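Local coordinates for beta-lactamase inhibitory protein BLIP-I (Streptomyces exfoliatus, PDB 3GMV) that probably inhibits beta-lactamases by binding to them as a protein partner, at residues Lys80-Met91 against Val146-Thr156. Numbering follows the deposited sequence.
Sequences KLSHYNRTALGM and VLTYRYQRSLT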
ATOM      1  N   LYS A  80       9.591 -16.951  -3.609  1.00  8.84           N
ATOM      2  CA  LYS A  80      10.842 -17.400  -4.201  1.00  9.03           C
ATOM      3  C   LYS A  80      11.008 -16.802  -5.587  1.00  8.67           C
ATOM      4  O   LYS A  80      10.024 -16.431  -6.231  1.00  9.50           O
ATOM      5  CB  LYS A  80      10.809 -18.938  -4.370  1.00  9.42           C
ATOM      6  CG  LYS A  80      10.690 -19.724  -3.075  1.00  9.39           C
ATOM      7  CD  LYS A  80      11.829 -19.422  -2.072  1.00 10.70           C
ATOM      8  CE  LYS A  80      11.531 -20.106  -0.721  1.00 16.49           C
ATOM      9  NZ  LYS A  80      12.504 -19.582   0.293  1.00 18.65           N
ATOM     10  N   LEU A  81      12.252 -16.732  -6.065  1.00  8.34           N
ATOM     11  CA  LEU A  81      12.497 -16.308  -7.439  1.00  8.16           C
ATOM     12  C   LEU A  81      11.757 -17.202  -8.419  1.00  8.51           C
ATOM     13  O   LEU A  81      11.261 -16.743  -9.432  1.00  7.83           O
ATOM     14  CB  LEU A  81      14.005 -16.268  -7.740  1.00  8.71           C
ATOM     15  CG  LEU A  81      14.391 -15.668  -9.082  1.00  9.91           C
ATOM     16  CD1 LEU A  81      13.803 -14.252  -9.255  1.00 13.44           C
ATOM     17  CD2 LEU A  81      15.913 -15.673  -9.137  1.00 11.34           C
ATOM     18  N   SER A  82      11.630 -18.489  -8.101  1.00  7.92           N
ATOM     19  CA  SER A  82      10.876 -19.401  -8.971  1.00  8.25           C
ATOM     20  C   SER A  82       9.434 -18.889  -9.191  1.00  7.18           C
ATOM     21  O   SER A  82       8.907 -18.892 -10.321  1.00  7.05           O
ATOM     22  CB  SER A  82      10.833 -20.783  -8.305  1.00  7.76           C
ATOM     23  OG  SER A  82      10.192 -21.749  -9.141  1.00  8.19           O
ATOM     24  N   HIS A  83       8.782 -18.471  -8.116  1.00  7.61           N
ATOM     25  CA  HIS A  83       7.423 -17.944  -8.235  1.00  7.36           C
ATOM     26  C   HIS A  83       7.433 -16.702  -9.113  1.00  7.03           C
ATOM     27  O   HIS A  83       6.580 -16.527 -10.005  1.00  6.61           O
ATOM     28  CB  HIS A  83       6.854 -17.465  -6.904  1.00  8.92           C
ATOM     29  CG  HIS A  83       6.695 -18.516  -5.857  1.00  8.20           C
ATOM     30  ND1 HIS A  83       7.339 -18.440  -4.643  1.00  8.92           N
ATOM     31  CD2 HIS A  83       5.884 -19.599  -5.792  1.00  9.65           C
ATOM     32  CE1 HIS A  83       6.958 -19.450  -3.881  1.00 11.93           C
ATOM     33  NE2 HIS A  83       6.074 -20.166  -4.553  1.00  9.03           N
ATOM     34  N   TYR A  84       8.345 -15.791  -8.800  1.00  6.83           N
ATOM     35  CA  TYR A  84       8.434 -14.524  -9.505  1.00  6.75           C
ATOM     36  C   TYR A  84       8.609 -14.733 -11.015  1.00  7.33           C
ATOM     37  O   TYR A  84       7.987 -14.036 -11.841  1.00  7.14           O
ATOM     38  CB  TYR A  84       9.608 -13.678  -8.929  1.00  7.62           C
ATOM     39  CG  TYR A  84       9.711 -12.338  -9.645  1.00  6.21           C
ATOM     40  CD1 TYR A  84       8.895 -11.274  -9.269  1.00  5.78           C
ATOM     41  CD2 TYR A  84      10.606 -12.157 -10.682  1.00  9.59           C
ATOM     42  CE1 TYR A  84       8.972 -10.058  -9.908  1.00  7.01           C
ATOM     43  CE2 TYR A  84      10.688 -10.949 -11.338  1.00  7.97           C
ATOM     44  CZ  TYR A  84       9.872  -9.916 -10.958  1.00 10.32           C
ATOM     45  OH  TYR A  84       9.954  -8.725 -11.621  1.00  9.56           O
ATOM     46  N   ASN A  85       9.437 -15.712 -11.373  1.00  7.53           N
ATOM     47  CA  ASN A  85       9.715 -16.032 -12.780  1.00  8.07           C
ATOM     48  C   ASN A  85       8.524 -16.590 -13.540  1.00  8.71           C
ATOM     49  O   ASN A  85       8.570 -16.689 -14.778  1.00  8.52           O
ATOM     50  CB  ASN A  85      10.880 -17.008 -12.890  1.00  8.41           C
ATOM     51  CG  ASN A  85      12.203 -16.341 -12.644  1.00  8.69           C
ATOM     52  OD1 ASN A  85      12.308 -15.116 -12.726  1.00 10.22           O
ATOM     53  ND2 ASN A  85      13.244 -17.142 -12.350  1.00 10.49           N
ATOM     54  N   ARG A  86       7.447 -16.895 -12.819  1.00  7.75           N
ATOM     55  CA  ARG A  86       6.224 -17.328 -13.467  1.00  8.55           C
ATOM     56  C   ARG A  86       5.132 -16.264 -13.405  1.00  8.98           C
ATOM     57  O   ARG A  86       3.929 -16.559 -13.553  1.00 10.82           O
ATOM     58  CB  ARG A  86       5.759 -18.693 -12.926  1.00  8.76           C
ATOM     59  CG  ARG A  86       6.717 -19.819 -13.324  1.00  8.12           C
ATOM     60  CD  ARG A  86       6.185 -21.220 -12.841  1.00  8.99           C
ATOM     61  NE  ARG A  86       6.238 -21.310 -11.377  1.00  9.00           N
ATOM     62  CZ  ARG A  86       7.310 -21.652 -10.663  1.00  9.37           C
ATOM     63  NH1 ARG A  86       8.452 -21.955 -11.275  1.00  8.81           N
ATOM     64  NH2 ARG A  86       7.251 -21.695  -9.323  1.00  7.74           N
ATOM     65  N   THR A  87       5.555 -15.011 -13.247  1.00  8.74           N
ATOM     66  CA  THR A  87       4.654 -13.892 -13.404  1.00  8.16           C
ATOM     67  C   THR A  87       5.077 -13.119 -14.641  1.00  8.35           C
ATOM     68  O   THR A  87       6.247 -13.204 -15.099  1.00  8.72           O
ATOM     69  CB  THR A  87       4.638 -12.950 -12.176  1.00  7.26           C
ATOM     70  OG1 THR A  87       5.957 -12.403 -11.972  1.00  7.77           O
ATOM     71  CG2 THR A  87       4.247 -13.738 -10.909  1.00  7.64           C
ATOM     72  N   ALA A  88       4.138 -12.355 -15.180  1.00  9.02           N
ATOM     73  CA  ALA A  88       4.397 -11.549 -16.377  1.00  8.77           C
ATOM     74  C   ALA A  88       3.335 -10.461 -16.446  1.00  8.80           C
ATOM     75  O   ALA A  88       2.187 -10.708 -16.094  1.00  8.11           O
ATOM     76  CB  ALA A  88       4.314 -12.436 -17.656  1.00  8.85           C
ATOM     77  N   LEU A  89       3.710  -9.269 -16.936  1.00  8.76           N
ATOM     78  CA  LEU A  89       2.718  -8.202 -17.137  1.00  8.94           C
ATOM     79  C   LEU A  89       1.562  -8.723 -17.988  1.00  9.12           C
ATOM     80  O   LEU A  89       1.792  -9.486 -18.942  1.00  9.96           O
ATOM     81  CB  LEU A  89       3.358  -6.971 -17.802  1.00  8.44           C
ATOM     82  CG  LEU A  89       4.455  -6.337 -16.945  1.00  8.16           C
ATOM     83  CD1 LEU A  89       4.921  -5.006 -17.552  1.00  9.29           C
ATOM     84  CD2 LEU A  89       3.991  -6.124 -15.522  1.00  9.18           C
ATOM     85  N   GLY A  90       0.335  -8.355 -17.629  1.00  8.78           N
ATOM     86  CA  GLY A  90      -0.851  -8.708 -18.401  1.00  9.36           C
ATOM     87  C   GLY A  90      -1.580  -9.917 -17.844  1.00  9.67           C
ATOM     88  O   GLY A  90      -2.719 -10.193 -18.244  1.00 10.80           O
ATOM     89  N   MET A  91      -0.934 -10.664 -16.952  1.00  8.88           N
ATOM     90  CA  MET A  91      -1.604 -11.813 -16.299  1.00 10.28           C
ATOM     91  C   MET A  91      -2.721 -11.307 -15.396  1.00 10.42           C
ATOM     92  O   MET A  91      -2.657 -10.171 -14.912  1.00  9.27           O
ATOM     93  CB  MET A  91      -0.604 -12.701 -15.537  1.00  9.93           C
ATOM     94  CG  MET A  91      -0.261 -12.213 -14.113  1.00 10.16           C
ATOM     95  SD  MET A  91       1.179 -13.022 -13.386  1.00 10.76           S
ATOM     96  CE  MET A  91       0.764 -14.762 -13.508  1.00 12.12           C
ATOM     97  N   VAL A 146      -5.607  -6.736 -13.284  1.00 10.84           N
ATOM     98  CA  VAL A 146      -4.584  -7.228 -14.233  1.00 10.10           C
ATOM     99  C   VAL A 146      -3.183  -6.760 -13.821  1.00  9.05           C
ATOM    100  O   VAL A 146      -3.002  -5.622 -13.364  1.00  8.55           O
ATOM    101  CB  VAL A 146      -4.886  -6.764 -15.661  1.00 11.44           C
ATOM    102  CG1 VAL A 146      -3.755  -7.178 -16.659  1.00  9.84           C
ATOM    103  CG2 VAL A 146      -6.289  -7.281 -16.100  1.00 11.23           C
ATOM    104  N   LEU A 147      -2.192  -7.645 -13.946  1.00  8.50           N
ATOM    105  CA  LEU A 147      -0.842  -7.245 -13.516  1.00  7.64           C
ATOM    106  C   LEU A 147      -0.222  -6.154 -14.411  1.00  7.69           C
ATOM    107  O   LEU A 147      -0.016  -6.360 -15.612  1.00  8.89           O
ATOM    108  CB  LEU A 147       0.082  -8.477 -13.394  1.00  6.24           C
ATOM    109  CG  LEU A 147       1.456  -8.201 -12.754  1.00  6.98           C
ATOM    110  CD1 LEU A 147       1.314  -7.887 -11.250  1.00  7.06           C
ATOM    111  CD2 LEU A 147       2.337  -9.446 -12.890  1.00  6.42           C
ATOM    112  N   THR A 148       0.040  -4.979 -13.838  1.00  7.47           N
ATOM    113  CA  THR A 148       0.607  -3.859 -14.595  1.00  8.65           C
ATOM    114  C   THR A 148       2.007  -3.466 -14.114  1.00  8.67           C
ATOM    115  O   THR A 148       2.650  -2.612 -14.724  1.00  8.25           O
ATOM    116  CB  THR A 148      -0.343  -2.626 -14.557  1.00  8.55           C
ATOM    117  OG1 THR A 148      -0.673  -2.353 -13.189  1.00 10.20           O
ATOM    118  CG2 THR A 148      -1.646  -2.936 -15.309  1.00  9.29           C
ATOM    119  N   TYR A 149       2.481  -4.071 -13.018  1.00  8.29           N
ATOM    120  CA  TYR A 149       3.874  -3.823 -12.576  1.00  8.13           C
ATOM    121  C   TYR A 149       4.398  -5.014 -11.805  1.00  8.95           C
ATOM    122  O   TYR A 149       3.700  -5.537 -10.962  1.00  8.57           O
ATOM    123  CB  TYR A 149       3.951  -2.601 -11.651  1.00  8.04           C
ATOM    124  CG  TYR A 149       5.381  -2.251 -11.246  1.00  7.82           C
ATOM    125  CD1 TYR A 149       6.280  -1.740 -12.173  1.00  8.38           C
ATOM    126  CD2 TYR A 149       5.825  -2.449  -9.953  1.00  5.15           C
ATOM    127  CE1 TYR A 149       7.583  -1.396 -11.823  1.00  9.03           C
ATOM    128  CE2 TYR A 149       7.181  -2.121  -9.583  1.00  6.82           C
ATOM    129  CZ  TYR A 149       8.030  -1.609 -10.537  1.00  8.81           C
ATOM    130  OH  TYR A 149       9.322  -1.276 -10.205  1.00  9.03           O
ATOM    131  N   ARG A 150       5.642  -5.413 -12.053  1.00  7.42           N
ATOM    132  CA  ARG A 150       6.252  -6.479 -11.255  1.00  6.22           C
ATOM    133  C   ARG A 150       7.733  -6.111 -11.087  1.00  6.23           C
ATOM    134  O   ARG A 150       8.360  -5.607 -12.023  1.00  7.15           O
ATOM    135  CB  ARG A 150       6.076  -7.842 -11.949  1.00  5.86           C
ATOM    136  CG  ARG A 150       6.533  -7.855 -13.455  1.00  7.51           C
ATOM    137  CD  ARG A 150       6.178  -9.207 -14.145  1.00  7.87           C
ATOM    138  NE  ARG A 150       7.025 -10.345 -13.742  1.00  7.07           N
ATOM    139  CZ  ARG A 150       8.236 -10.617 -14.240  1.00  9.82           C
ATOM    140  NH1 ARG A 150       8.813  -9.795 -15.134  1.00  9.12           N
ATOM    141  NH2 ARG A 150       8.905 -11.698 -13.839  1.00  8.65           N
ATOM    142  N   TYR A 151       8.264  -6.325  -9.897  1.00  7.24           N
ATOM    143  CA  TYR A 151       9.660  -6.025  -9.610  1.00  8.04           C
ATOM    144  C   TYR A 151      10.123  -6.997  -8.539  1.00  8.31           C
ATOM    145  O   TYR A 151       9.326  -7.393  -7.674  1.00  8.49           O
ATOM    146  CB  TYR A 151       9.778  -4.588  -9.086  1.00  8.85           C
ATOM    147  CG  TYR A 151      11.202  -4.136  -8.950  1.00  9.25           C
ATOM    148  CD1 TYR A 151      11.915  -3.712 -10.074  1.00 10.39           C
ATOM    149  CD2 TYR A 151      11.836  -4.123  -7.718  1.00 13.13           C
ATOM    150  CE1 TYR A 151      13.227  -3.304  -9.957  1.00 13.10           C
ATOM    151  CE2 TYR A 151      13.160  -3.704  -7.610  1.00 13.47           C
ATOM    152  CZ  TYR A 151      13.830  -3.299  -8.735  1.00 13.73           C
ATOM    153  OH  TYR A 151      15.147  -2.898  -8.599  1.00 14.60           O
ATOM    154  N   GLN A 152      11.404  -7.367  -8.555  1.00  8.83           N
ATOM    155  CA  GLN A 152      11.952  -8.115  -7.432  1.00 10.01           C
ATOM    156  C   GLN A 152      13.352  -7.660  -7.043  1.00 10.57           C
ATOM    157  O   GLN A 152      14.127  -7.199  -7.872  1.00 10.28           O
ATOM    158  CB  GLN A 152      11.922  -9.633  -7.670  1.00 10.56           C
ATOM    159  CG  GLN A 152      12.923 -10.124  -8.704  1.00 10.62           C
ATOM    160  CD  GLN A 152      14.311 -10.367  -8.117  1.00 12.73           C
ATOM    161  OE1 GLN A 152      14.481 -10.538  -6.907  1.00 13.97           O
ATOM    162  NE2 GLN A 152      15.296 -10.390  -8.975  1.00 18.83           N
ATOM    163  N   ARG A 153      13.646  -7.780  -5.755  1.00 11.61           N
ATOM    164  CA  ARG A 153      14.951  -7.406  -5.228  1.00 13.16           C
ATOM    165  C   ARG A 153      15.491  -8.548  -4.389  1.00 12.46           C
ATOM    166  O   ARG A 153      14.909  -8.910  -3.369  1.00 10.93           O
ATOM    167  CB  ARG A 153      14.800  -6.165  -4.356  1.00 15.84           C
ATOM    168  CG  ARG A 153      13.876  -6.428  -3.133  1.00 19.69           C
ATOM    169  CD  ARG A 153      14.188  -5.519  -1.933  1.00 27.26           C
ATOM    170  NE  ARG A 153      13.483  -5.892  -0.703  1.00 26.06           N
ATOM    171  CZ  ARG A 153      12.607  -5.096  -0.069  1.00 31.48           C
ATOM    172  NH1 ARG A 153      12.017  -5.499   1.061  1.00 29.90           N
ATOM    173  NH2 ARG A 153      12.342  -3.877  -0.547  1.00 29.74           N
ATOM    174  N   SER A 154      16.587  -9.141  -4.859  1.00 12.27           N
ATOM    175  CA  SER A 154      17.357 -10.094  -4.071  1.00 13.38           C
ATOM    176  C   SER A 154      16.690 -11.416  -3.800  1.00 13.29           C
ATOM    177  O   SER A 154      17.128 -12.125  -2.895  1.00 13.25           O
ATOM    178  CB  SER A 154      17.777  -9.487  -2.715  1.00 13.17           C
ATOM    179  OG  SER A 154      18.622  -8.379  -2.955  1.00 15.70           O
ATOM    180  N   LEU A 155      15.655 -11.776  -4.564  1.00 12.69           N
ATOM    181  CA  LEU A 155      15.030 -13.080  -4.346  1.00 12.41           C
ATOM    182  C   LEU A 155      15.984 -14.217  -4.639  1.00 12.76           C
ATOM    183  O   LEU A 155      16.859 -14.091  -5.502  1.00 14.52           O
ATOM    184  CB  LEU A 155      13.779 -13.252  -5.205  1.00 12.09           C
ATOM    185  CG  LEU A 155      12.576 -12.396  -4.814  1.00 11.95           C
ATOM    186  CD1 LEU A 155      11.460 -12.713  -5.816  1.00 11.49           C
ATOM    187  CD2 LEU A 155      12.129 -12.638  -3.352  1.00 11.02           C
ATOM    188  N   THR A 156      15.768 -15.337  -3.955  1.00 13.78           N
ATOM    189  CA  THR A 156      16.487 -16.590  -4.186  1.00 15.25           C
ATOM    190  C   THR A 156      15.476 -17.541  -4.770  1.00 14.09           C
ATOM    191  O   THR A 156      14.326 -17.553  -4.311  1.00 13.91           O
ATOM    192  CB  THR A 156      16.920 -17.253  -2.843  1.00 14.85           C
ATOM    193  OG1 THR A 156      17.831 -16.392  -2.165  1.00 22.83           O
ATOM    194  CG2 THR A 156      17.625 -18.589  -3.101  1.00 18.36           C
ATOM    195  OXT THR A 156      15.785 -18.307  -5.677  1.00 14.11           O
TER
HETATM  196  O   HOH W   1      11.343 -13.022 -14.540  1.00 17.40           O
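In the two-layer alpha/beta sandwich of this BLIP-family inhibitor, the last strand, 146-153, forms an edge of the antiparallel sheet, and the short helix 81-84 with the loop behind it packs across one face of that strand. The contact centres on Tyr84 and Arg150. The Arg150 guanidinium lies flat on the tyrosine ring, planes 21° apart and centres 4.3 Å apart, while Gln152 CG makes a CH-pi contact over a ring face, 3.6 Å from the centroid. Tyr84 CG stands anti to the backbone N (chi1 -179°), which places the ring between the side chains of Arg150 and Gln152; the Tyr84 side chain also touches Ala138 of strand 137-143. Hydrogen bonds at the guanidinium edge fix its rotation: Arg150 NE donates to Thr87 OG1 (2.9 Å, 169°), and Arg150 NH2 reaches both Tyr84 O and a water shared with Asn85 OD1. Tyr84 O accepts three donors: Arg150 NH2 from above the carbonyl plane, Thr87 OG1 in that plane, and Thr87 N, closing the type I turn 84-87. Further along, Leu89 CD2 lies against the backbone of Thr148 and Tyr149, the two residues of a classic beta bulge opposite His141. Two backbone bonds, Gly90 N to Leu147 O and Leu147 N to Met91 O (2.7 Å), tie the loop to the start of the strand, and Met91 SD rests 3.8 Å from Leu147 CD2. At the other end, Leu155 CD1 packs 3.7 Å from Tyr84 CB, and Leu81 N donates an almost straight bond of 2.8 Å to the C-terminal carboxylate oxygen Thr156 O, from above the carboxylate plane.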